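Local atomic coordinates of glucuronan lyase A (Trichoderma reesei, PDB entry 2ZZJ), a protein that is an endo-beta-1,4-glucuronan lyase that probably cleaves the polysaccharide within its chain, and carries a bound calcium ion. Residues 2-7 and 222-227; 70-75 and 152-157; 54-59 and 195-200. One frame throughout, in Å; residues are numbered along the deposited sequence.

Interaction 1: residues 2-7 and 222-227; sequences RSFYND and DEVAVG. With CA (calcium ion), chain B.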
loop_
_atom_site.group_PDB
_atom_site.type_symbol
_atom_site.label_atom_id
_atom_site.label_comp_id
_atom_site.label_asym_id
_atom_site.label_seq_id
_atom_site.Cartn_x
_atom_site.Cartn_y
_atom_site.Cartn_z
ATOM N N ARG A 2 15.215 8.367 9.883
ATOM C CA ARG A 2 14.229 7.308 9.708
ATOM C C ARG A 2 13.432 7.159 10.995
ATOM O O ARG A 2 14.025 7.095 12.073
ATOM C CB ARG A 2 14.977 6.012 9.436
ATOM C CG ARG A 2 14.514 5.216 8.281
ATOM C CD ARG A 2 15.657 4.320 7.762
ATOM N NE ARG A 2 16.432 3.715 8.838
ATOM C CZ ARG A 2 17.415 2.824 8.663
ATOM N NH1 ARG A 2 17.764 2.420 7.435
ATOM N NH2 ARG A 2 18.047 2.324 9.736
ATOM N N SER A 3 12.107 7.081 10.905
ATOM C CA SER A 3 11.307 6.727 12.081
ATOM C C SER A 3 10.977 5.246 12.112
ATOM O O SER A 3 10.633 4.680 13.161
ATOM C CB SER A 3 10.041 7.577 12.110
ATOM O OG SER A 3 9.288 7.307 10.945
ATOM N N PHE A 4 11.112 4.574 10.966
ATOM C CA PHE A 4 10.833 3.143 10.909
ATOM C C PHE A 4 11.735 2.509 9.863
ATOM O O PHE A 4 11.953 3.115 8.805
ATOM C CB PHE A 4 9.354 2.884 10.534
ATOM C CG PHE A 4 8.995 1.427 10.398
ATOM C CD1 PHE A 4 8.962 0.567 11.495
ATOM C CD2 PHE A 4 8.672 0.914 9.138
ATOM C CE1 PHE A 4 8.611 -0.787 11.339
ATOM C CE2 PHE A 4 8.326 -0.426 8.964
ATOM C CZ PHE A 4 8.290 -1.282 10.042
ATOM N N TYR A 5 12.243 1.312 10.151
ATOM C CA TYR A 5 13.014 0.548 9.164
ATOM C C TYR A 5 12.750 -0.916 9.384
ATOM O O TYR A 5 12.799 -1.411 10.548
ATOM C CB TYR A 5 14.528 0.840 9.247
ATOM C CG TYR A 5 15.341 -0.102 8.395
ATOM C CD1 TYR A 5 15.202 -0.113 6.987
ATOM C CD2 TYR A 5 16.250 -1.001 8.980
ATOM C CE1 TYR A 5 15.952 -1.013 6.187
ATOM C CE2 TYR A 5 16.990 -1.913 8.194
ATOM C CZ TYR A 5 16.848 -1.902 6.813
ATOM O OH TYR A 5 17.580 -2.775 6.024
ATOM N N ASN A 6 12.443 -1.632 8.316
ATOM C CA ASN A 6 12.323 -3.095 8.420
ATOM C C ASN A 6 13.052 -3.784 7.293
ATOM O O ASN A 6 12.765 -3.529 6.110
ATOM C CB ASN A 6 10.859 -3.538 8.445
ATOM C CG ASN A 6 10.707 -5.033 8.716
ATOM O OD1 ASN A 6 10.709 -5.857 7.794
ATOM N ND2 ASN A 6 10.551 -5.398 10.011
ATOM N N ASP A 7 13.992 -4.670 7.649
ATOM C CA ASP A 7 14.828 -5.338 6.648
ATOM C C ASP A 7 14.256 -6.664 6.144
ATOM O O ASP A 7 15.015 -7.521 5.649
ATOM C CB ASP A 7 16.226 -5.620 7.216
ATOM C CG ASP A 7 16.200 -6.679 8.320
ATOM O OD1 ASP A 7 15.105 -6.954 8.861
ATOM O OD2 ASP A 7 17.291 -7.220 8.658
ATOM N N ASP A 222 10.444 -6.219 0.986
ATOM C CA ASP A 222 11.687 -6.044 1.734
ATOM C C ASP A 222 11.984 -4.560 1.896
ATOM O O ASP A 222 11.417 -3.730 1.183
ATOM C CB ASP A 222 12.811 -6.729 0.947
ATOM C CG ASP A 222 14.025 -7.087 1.822
ATOM O OD1 ASP A 222 14.058 -6.732 3.035
ATOM O OD2 ASP A 222 14.934 -7.715 1.261
ATOM N N GLU A 223 12.922 -4.245 2.797
ATOM C CA GLU A 223 13.528 -2.955 2.864
ATOM C C GLU A 223 12.461 -1.828 2.934
ATOM O O GLU A 223 12.402 -0.963 2.057
ATOM C CB GLU A 223 14.489 -2.791 1.643
ATOM C CG GLU A 223 15.559 -1.748 1.794
ATOM C CD GLU A 223 16.640 -2.091 2.860
ATOM O OE1 GLU A 223 17.531 -1.224 2.988
ATOM O OE2 GLU A 223 16.592 -3.152 3.559
ATOM N N VAL A 224 11.626 -1.868 3.972
ATOM C CA VAL A 224 10.572 -0.869 4.162
ATOM C C VAL A 224 11.066 0.178 5.144
ATOM O O VAL A 224 11.719 -0.173 6.151
ATOM C CB VAL A 224 9.262 -1.511 4.719
ATOM C CG1 VAL A 224 8.103 -0.476 4.728
ATOM C CG2 VAL A 224 8.848 -2.760 3.887
ATOM N N ALA A 225 10.762 1.449 4.875
ATOM C CA ALA A 225 11.242 2.548 5.722
ATOM C C ALA A 225 10.285 3.727 5.663
ATOM O O ALA A 225 9.612 3.944 4.619
ATOM C CB ALA A 225 12.666 3.018 5.288
ATOM N N VAL A 226 10.249 4.480 6.783
ATOM C CA VAL A 226 9.542 5.755 6.851
ATOM C C VAL A 226 10.556 6.742 7.410
ATOM O O VAL A 226 11.299 6.406 8.342
ATOM C CB VAL A 226 8.272 5.715 7.778
ATOM C CG1 VAL A 226 7.534 7.072 7.700
ATOM C CG2 VAL A 226 7.336 4.542 7.386
ATOM N N GLY A 227 10.623 7.929 6.826
ATOM C CA GLY A 227 11.612 8.913 7.256
ATOM C C GLY A 227 11.352 10.277 6.684
ATOM O O GLY A 227 10.280 10.538 6.118
HETATM CA CA CA B . 16.122 -7.929 3.563
HETATM O O HOH W 1 17.117 -5.754 3.854
HETATM O O HOH W 2 17.403 -8.888 5.465
#
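V226, V224 and F4 have the most surface buried in this contact between antiparallel strands. F4 CB packs on V226 CG2 at 4.1 Å. F4 CG is anti to the backbone N (chi1 178°), which carries it away from V226 and toward V224. Beyond it the ring brings CE2 to 4.2 Å from V224 CG1, which meets the ring at its edge. H58 stacks on this ring and W13 meets it edge-to-face. V226 O takes two backbone bonds, from S3 N at 2.8 Å and from F4 N at 3.2 Å. Both donors come from the same face of its carbonyl plane. S3 and F4 thus face one residue, a classic beta bulge. V224 exchanges two backbone bonds with N6. It shares that partner with E223 in a G1 beta bulge, where E223 has a positive phi of 52°. On the sheet face of Y5 and A225, Y5 OH donates to E223 OE2 at 2.7 Å, on the syn side but tilted out of the carboxylate plane. The ring and carboxylate planes stand 82° apart. E223 OE2 also accepts from a calcium-bound water, and E223 OE1 pairs with K33 NZ. The calcium is bound by D7 O, both D222 carboxylate oxygens, two waters, K33 O and S36 O. The shared cation probably holds the loop residue D7, just past the first strand, to D222 within the second, with E223 positioning one water.

Interaction 2: residues 70-75 and 152-157; sequences YGFAFR and HRVVLQ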
loop_
_atom_site.group_PDB
_atom_site.type_symbol
_atom_site.label_atom_id
_atom_site.label_comp_id
_atom_site.label_asym_id
_atom_site.label_seq_id
_atom_site.Cartn_x
_atom_site.Cartn_y
_atom_site.Cartn_z
ATOM N N TYR A 70 8.230 7.497 2.280
ATOM C CA TYR A 70 8.005 6.059 2.489
ATOM C C TYR A 70 8.734 5.323 1.367
ATOM O O TYR A 70 8.691 5.760 0.218
ATOM C CB TYR A 70 6.506 5.741 2.360
ATOM C CG TYR A 70 5.688 6.585 3.311
ATOM C CD1 TYR A 70 5.390 6.127 4.613
ATOM C CD2 TYR A 70 5.280 7.870 2.951
ATOM C CE1 TYR A 70 4.660 6.950 5.516
ATOM C CE2 TYR A 70 4.566 8.679 3.854
ATOM C CZ TYR A 70 4.255 8.193 5.105
ATOM O OH TYR A 70 3.558 8.986 5.979
ATOM N N GLY A 71 9.367 4.200 1.681
ATOM C CA GLY A 71 10.065 3.410 0.663
ATOM C C GLY A 71 9.788 1.935 0.940
ATOM O O GLY A 71 9.679 1.517 2.113
ATOM N N PHE A 72 9.680 1.136 -0.108
ATOM C CA PHE A 72 9.665 -0.335 0.058
ATOM C C PHE A 72 10.062 -0.996 -1.225
ATOM O O PHE A 72 9.964 -0.378 -2.319
ATOM C CB PHE A 72 8.330 -0.875 0.534
ATOM C CG PHE A 72 7.173 -0.583 -0.401
ATOM C CD1 PHE A 72 6.711 -1.568 -1.264
ATOM C CD2 PHE A 72 6.558 0.674 -0.397
ATOM C CE1 PHE A 72 5.614 -1.312 -2.142
ATOM C CE2 PHE A 72 5.482 0.949 -1.259
ATOM C CZ PHE A 72 5.017 -0.040 -2.131
ATOM N N ALA A 73 10.554 -2.229 -1.096
ATOM C CA ALA A 73 10.765 -3.018 -2.294
ATOM C C ALA A 73 9.682 -4.085 -2.369
ATOM O O ALA A 73 9.256 -4.611 -1.339
ATOM C CB ALA A 73 12.148 -3.665 -2.272
ATOM N N PHE A 74 9.241 -4.417 -3.569
ATOM C CA PHE A 74 8.278 -5.525 -3.758
ATOM C C PHE A 74 8.567 -6.289 -5.042
ATOM O O PHE A 74 9.242 -5.778 -5.933
ATOM C CB PHE A 74 6.818 -5.037 -3.733
ATOM C CG PHE A 74 6.366 -4.423 -5.037
ATOM C CD1 PHE A 74 5.708 -5.194 -5.992
ATOM C CD2 PHE A 74 6.672 -3.077 -5.327
ATOM C CE1 PHE A 74 5.298 -4.627 -7.237
ATOM C CE2 PHE A 74 6.278 -2.490 -6.583
ATOM C CZ PHE A 74 5.600 -3.279 -7.514
ATOM N N ARG A 75 8.034 -7.506 -5.118
ATOM C CA ARG A 75 8.302 -8.403 -6.216
ATOM C C ARG A 75 7.071 -9.265 -6.430
ATOM O O ARG A 75 6.573 -9.892 -5.494
ATOM C CB ARG A 75 9.489 -9.290 -5.853
ATOM C CG ARG A 75 9.867 -10.289 -6.953
ATOM C CD ARG A 75 10.885 -11.252 -6.386
ATOM N NE ARG A 75 11.404 -12.176 -7.395
ATOM C CZ ARG A 75 10.832 -13.334 -7.703
ATOM N NH1 ARG A 75 9.720 -13.702 -7.112
ATOM N NH2 ARG A 75 11.389 -14.137 -8.610
ATOM N N HIS A 152 11.093 -4.529 -7.500
ATOM C CA HIS A 152 10.847 -3.117 -7.797
ATOM C C HIS A 152 10.913 -2.287 -6.526
ATOM O O HIS A 152 10.707 -2.814 -5.462
ATOM C CB HIS A 152 9.480 -2.958 -8.446
ATOM C CG HIS A 152 9.374 -3.700 -9.741
ATOM N ND1 HIS A 152 10.138 -3.372 -10.849
ATOM C CD2 HIS A 152 8.607 -4.756 -10.103
ATOM C CE1 HIS A 152 9.845 -4.205 -11.836
ATOM N NE2 HIS A 152 8.900 -5.039 -11.422
ATOM N N ARG A 153 11.234 -1.003 -6.661
ATOM C CA ARG A 153 11.507 -0.162 -5.536
ATOM C C ARG A 153 10.671 1.080 -5.670
ATOM O O ARG A 153 10.753 1.793 -6.691
ATOM C CB ARG A 153 13.013 0.219 -5.485
ATOM C CG ARG A 153 13.971 -0.978 -5.263
ATOM C CD ARG A 153 14.379 -1.687 -6.575
ATOM N NE ARG A 153 15.089 -0.810 -7.513
ATOM C CZ ARG A 153 15.147 -1.031 -8.836
ATOM N NH1 ARG A 153 14.527 -2.093 -9.377
ATOM N NH2 ARG A 153 15.803 -0.184 -9.624
ATOM N N VAL A 154 9.895 1.365 -4.622
ATOM C CA VAL A 154 8.896 2.432 -4.645
ATOM C C VAL A 154 9.282 3.421 -3.559
ATOM O O VAL A 154 9.611 3.009 -2.425
ATOM C CB VAL A 154 7.454 1.899 -4.352
ATOM C CG1 VAL A 154 6.447 3.057 -4.216
ATOM C CG2 VAL A 154 6.988 0.913 -5.438
ATOM N N VAL A 155 9.304 4.706 -3.925
ATOM C CA VAL A 155 9.494 5.771 -2.947
ATOM C C VAL A 155 8.344 6.764 -3.116
ATOM O O VAL A 155 8.004 7.149 -4.273
ATOM C CB VAL A 155 10.853 6.481 -3.065
ATOM C CG1 VAL A 155 10.946 7.642 -2.027
ATOM C CG2 VAL A 155 12.037 5.496 -2.880
ATOM N N LEU A 156 7.729 7.131 -1.989
ATOM C CA LEU A 156 6.693 8.157 -1.972
ATOM C C LEU A 156 7.204 9.345 -1.177
ATOM O O LEU A 156 7.811 9.187 -0.113
ATOM C CB LEU A 156 5.402 7.655 -1.313
ATOM C CG LEU A 156 4.915 6.236 -1.647
ATOM C CD1 LEU A 156 3.704 5.873 -0.764
ATOM C CD2 LEU A 156 4.535 6.173 -3.068
ATOM N N GLN A 157 6.987 10.546 -1.691
ATOM C CA GLN A 157 7.189 11.737 -0.850
ATOM C C GLN A 157 5.854 12.439 -0.785
ATOM O O GLN A 157 5.366 12.878 -1.812
ATOM C CB GLN A 157 8.234 12.648 -1.467
ATOM C CG GLN A 157 8.394 13.962 -0.692
ATOM C CD GLN A 157 9.316 14.940 -1.375
ATOM O OE1 GLN A 157 9.764 14.713 -2.497
ATOM N NE2 GLN A 157 9.589 16.059 -0.698
#
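Strands 70-75 and 152-157 run antiparallel at 171°, joined by six backbone hydrogen bonds through the pairs Y70-L156, F72-V154 and F74-H152. They are neighbours in one sheet of the beta-jelly roll. Side chains of these three pairs share the face turned to the second sheet, where F72 touches A90, F74 touches I89 and L156 touches F92. V154 is central. Its CB sits over one face of the F72 ring, 3.7 Å above the plane and offset toward the rim. F72 CG lies between the backbone N and the carbonyl carbon (chi1 60°). This swings CG toward V154, and the two side chains run side by side, pointing the same way. V154 CG2 turns to the next ring and meets F74 CE2 at 3.7 Å, at the ring edge. H152 CB makes an off-centre CH-pi contact with F74, 4.2 Å from the ring centroid. The H152 ring stacks on F172, and its nitrogens bond to D173 OD2 and S147 O. At the other end Y70 CB touches L156 CD1. Y70 OH bonds to G61 O, and on the reverse face R153 NE makes a salt bridge to D236. The backbone carries a close CA-H...O contact as well: G71 CA lies 3.1 Å from V154 O.

Interaction 3: residues 54-59 and 195-200; sequences SEVDHN and FRVGLY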
loop_
_atom_site.group_PDB
_atom_site.type_symbol
_atom_site.label_atom_id
_atom_site.label_comp_id
_atom_site.label_asym_id
_atom_site.label_seq_id
_atom_site.Cartn_x
_atom_site.Cartn_y
_atom_site.Cartn_z
ATOM N N SER A 54 -3.343 -10.036 3.210
ATOM C CA SER A 54 -2.135 -10.613 3.833
ATOM C C SER A 54 -1.146 -9.445 3.982
ATOM O O SER A 54 -0.473 -9.084 3.020
ATOM C CB SER A 54 -1.534 -11.726 2.985
ATOM O OG SER A 54 -2.300 -12.911 3.038
ATOM N N GLU A 55 -1.089 -8.834 5.166
ATOM C CA GLU A 55 -0.418 -7.536 5.348
ATOM C C GLU A 55 0.366 -7.495 6.669
ATOM O O GLU A 55 0.097 -8.295 7.595
ATOM C CB GLU A 55 -1.451 -6.380 5.384
ATOM C CG GLU A 55 -2.129 -6.052 4.028
ATOM C CD GLU A 55 -3.264 -5.051 4.162
ATOM O OE1 GLU A 55 -4.002 -5.096 5.192
ATOM O OE2 GLU A 55 -3.420 -4.205 3.249
ATOM N N VAL A 56 1.340 -6.588 6.727
ATOM C CA VAL A 56 1.982 -6.237 7.984
ATOM C C VAL A 56 1.764 -4.759 8.210
ATOM O O VAL A 56 1.741 -3.977 7.250
ATOM C CB VAL A 56 3.462 -6.587 8.004
ATOM C CG1 VAL A 56 3.616 -8.120 7.998
ATOM C CG2 VAL A 56 4.208 -5.939 6.757
ATOM N N ASP A 57 1.538 -4.372 9.479
ATOM C CA ASP A 57 1.073 -3.009 9.781
ATOM C C ASP A 57 2.149 -2.260 10.539
ATOM O O ASP A 57 2.745 -2.804 11.495
ATOM C CB ASP A 57 -0.172 -2.974 10.691
ATOM C CG ASP A 57 -1.411 -3.615 10.079
ATOM O OD1 ASP A 57 -1.360 -4.047 8.908
ATOM O OD2 ASP A 57 -2.436 -3.730 10.837
ATOM N N HIS A 58 2.389 -1.026 10.115
ATOM C CA HIS A 58 3.159 -0.063 10.894
ATOM C C HIS A 58 2.157 0.988 11.324
ATOM O O HIS A 58 1.731 1.794 10.517
ATOM C CB HIS A 58 4.253 0.587 10.051
ATOM C CG HIS A 58 4.974 1.701 10.748
ATOM N ND1 HIS A 58 5.785 1.485 11.847
ATOM C CD2 HIS A 58 5.035 3.028 10.490
ATOM C CE1 HIS A 58 6.303 2.636 12.244
ATOM N NE2 HIS A 58 5.859 3.588 11.446
ATOM N N ASN A 59 1.766 0.967 12.594
ATOM C CA ASN A 59 0.657 1.839 13.030
ATOM C C ASN A 59 0.839 3.329 12.825
ATOM O O ASN A 59 -0.108 4.040 12.479
ATOM C CB ASN A 59 0.287 1.518 14.487
ATOM C CG ASN A 59 -0.410 0.186 14.616
ATOM O OD1 ASN A 59 -1.061 -0.269 13.670
ATOM N ND2 ASN A 59 -0.258 -0.469 15.779
ATOM N N PHE A 195 0.374 2.603 8.101
ATOM C CA PHE A 195 0.999 2.323 6.809
ATOM C C PHE A 195 1.107 0.810 6.766
ATOM O O PHE A 195 1.775 0.196 7.619
ATOM C CB PHE A 195 2.372 2.976 6.748
ATOM C CG PHE A 195 3.151 2.632 5.509
ATOM C CD1 PHE A 195 2.529 2.607 4.254
ATOM C CD2 PHE A 195 4.514 2.315 5.608
ATOM C CE1 PHE A 195 3.257 2.299 3.076
ATOM C CE2 PHE A 195 5.269 1.993 4.424
ATOM C CZ PHE A 195 4.639 1.984 3.182
ATOM N N ARG A 196 0.415 0.198 5.808
ATOM C CA ARG A 196 0.464 -1.244 5.655
ATOM C C ARG A 196 1.137 -1.618 4.339
ATOM O O ARG A 196 0.916 -0.952 3.294
ATOM C CB ARG A 196 -0.936 -1.834 5.628
ATOM C CG ARG A 196 -1.773 -1.495 6.853
ATOM C CD ARG A 196 -3.031 -2.282 6.749
ATOM N NE ARG A 196 -3.926 -1.999 7.867
ATOM C CZ ARG A 196 -5.178 -2.439 7.919
ATOM N NH1 ARG A 196 -5.678 -3.187 6.920
ATOM N NH2 ARG A 196 -5.930 -2.113 8.963
ATOM N N VAL A 197 1.942 -2.680 4.383
ATOM C CA VAL A 197 2.394 -3.280 3.121
ATOM C C VAL A 197 1.928 -4.732 3.059
ATOM O O VAL A 197 1.921 -5.454 4.078
ATOM C CB VAL A 197 3.937 -3.110 2.815
ATOM C CG1 VAL A 197 4.358 -1.623 2.793
ATOM C CG2 VAL A 197 4.808 -3.965 3.757
ATOM N N GLY A 198 1.528 -5.176 1.874
ATOM C CA GLY A 198 1.117 -6.558 1.736
ATOM C C GLY A 198 0.088 -6.780 0.652
ATOM O O GLY A 198 -0.495 -5.823 0.121
ATOM N N LEU A 199 -0.129 -8.057 0.355
ATOM C CA LEU A 199 -1.033 -8.441 -0.739
ATOM C C LEU A 199 -2.454 -8.401 -0.205
ATOM O O LEU A 199 -2.810 -9.177 0.709
ATOM C CB LEU A 199 -0.677 -9.850 -1.229
ATOM C CG LEU A 199 -1.647 -10.434 -2.287
ATOM C CD1 LEU A 199 -1.759 -9.525 -3.561
ATOM C CD2 LEU A 199 -1.151 -11.800 -2.642
ATOM N N TYR A 200 -3.253 -7.517 -0.782
ATOM C CA TYR A 200 -4.668 -7.383 -0.447
ATOM C C TYR A 200 -5.490 -7.555 -1.712
ATOM O O TYR A 200 -5.543 -6.670 -2.578
ATOM C CB TYR A 200 -4.916 -6.042 0.262
ATOM C CG TYR A 200 -6.376 -5.636 0.410
ATOM C CD1 TYR A 200 -7.361 -6.595 0.658
ATOM C CD2 TYR A 200 -6.754 -4.295 0.388
ATOM C CE1 TYR A 200 -8.704 -6.226 0.827
ATOM C CE2 TYR A 200 -8.103 -3.908 0.532
ATOM C CZ TYR A 200 -9.056 -4.891 0.773
ATOM O OH TYR A 200 -10.382 -4.551 0.924
HETATM O O HOH W 3 -2.268 -3.798 0.792
#
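The R196 guanidinium has E55 OE1 at its edge, near its plane, and D57 OD1 oblique to it. R196 NH1 donates to the syn side of E55 OE1 at 3.1 Å, a bent bond of 142°. The E55 carboxylate and the guanidinium are 84° apart. The D57 carboxylate is only 9° from the guanidinium plane, and the two side chains run side by side. D57 OD1 is 3.4 Å from R196 NE, but no N-H points at it. This salt bridge rests on charge, while OD1 also packs on R196 CG and CD. R196 NE bonds to Q194 OE1, and R17 bridges both acids. An alanine at R196 would probably cost E55 and D57 a positive partner besides R17 and open a gap. E55 OE2 bonds to Q91 NE2 and to a water shared with G198 O. A CB at G198 would clash with S54 O, and the backbone angles alone call for glycine. On the mostly apolar other face, V56 CG2 meets V197 CG2 at 3.6 Å. Two backbone bonds each join V56 to V197 and H58 to F195. Strand 53-63 pairs antiparallel with 192-197 and, past the corner at G198, with 199-200, in a jelly-roll sheet with a buried salt-bridge network.

From the N terminus the chain enters 2-7, passes 54-59 and 70-75, and returns through 152-157, 195-200 and 222-227. The contacts nest without crossing. Interaction 2 closes the innermost loop, interaction 3 encloses it, and interaction 1 encloses both. Interactions 1 and 2 lie in one sheet. Strands 216-227 and 66-76 are neighbours there, probably bonded from A73 N to D222 O and from G71 N to A225 O. Interaction 3 lies in the other sheet. From it F195 reaches across to V224, V226, Y70 and F72. The three contacts thus join both sheets of the jelly roll, with calcium at the edge of interaction 1.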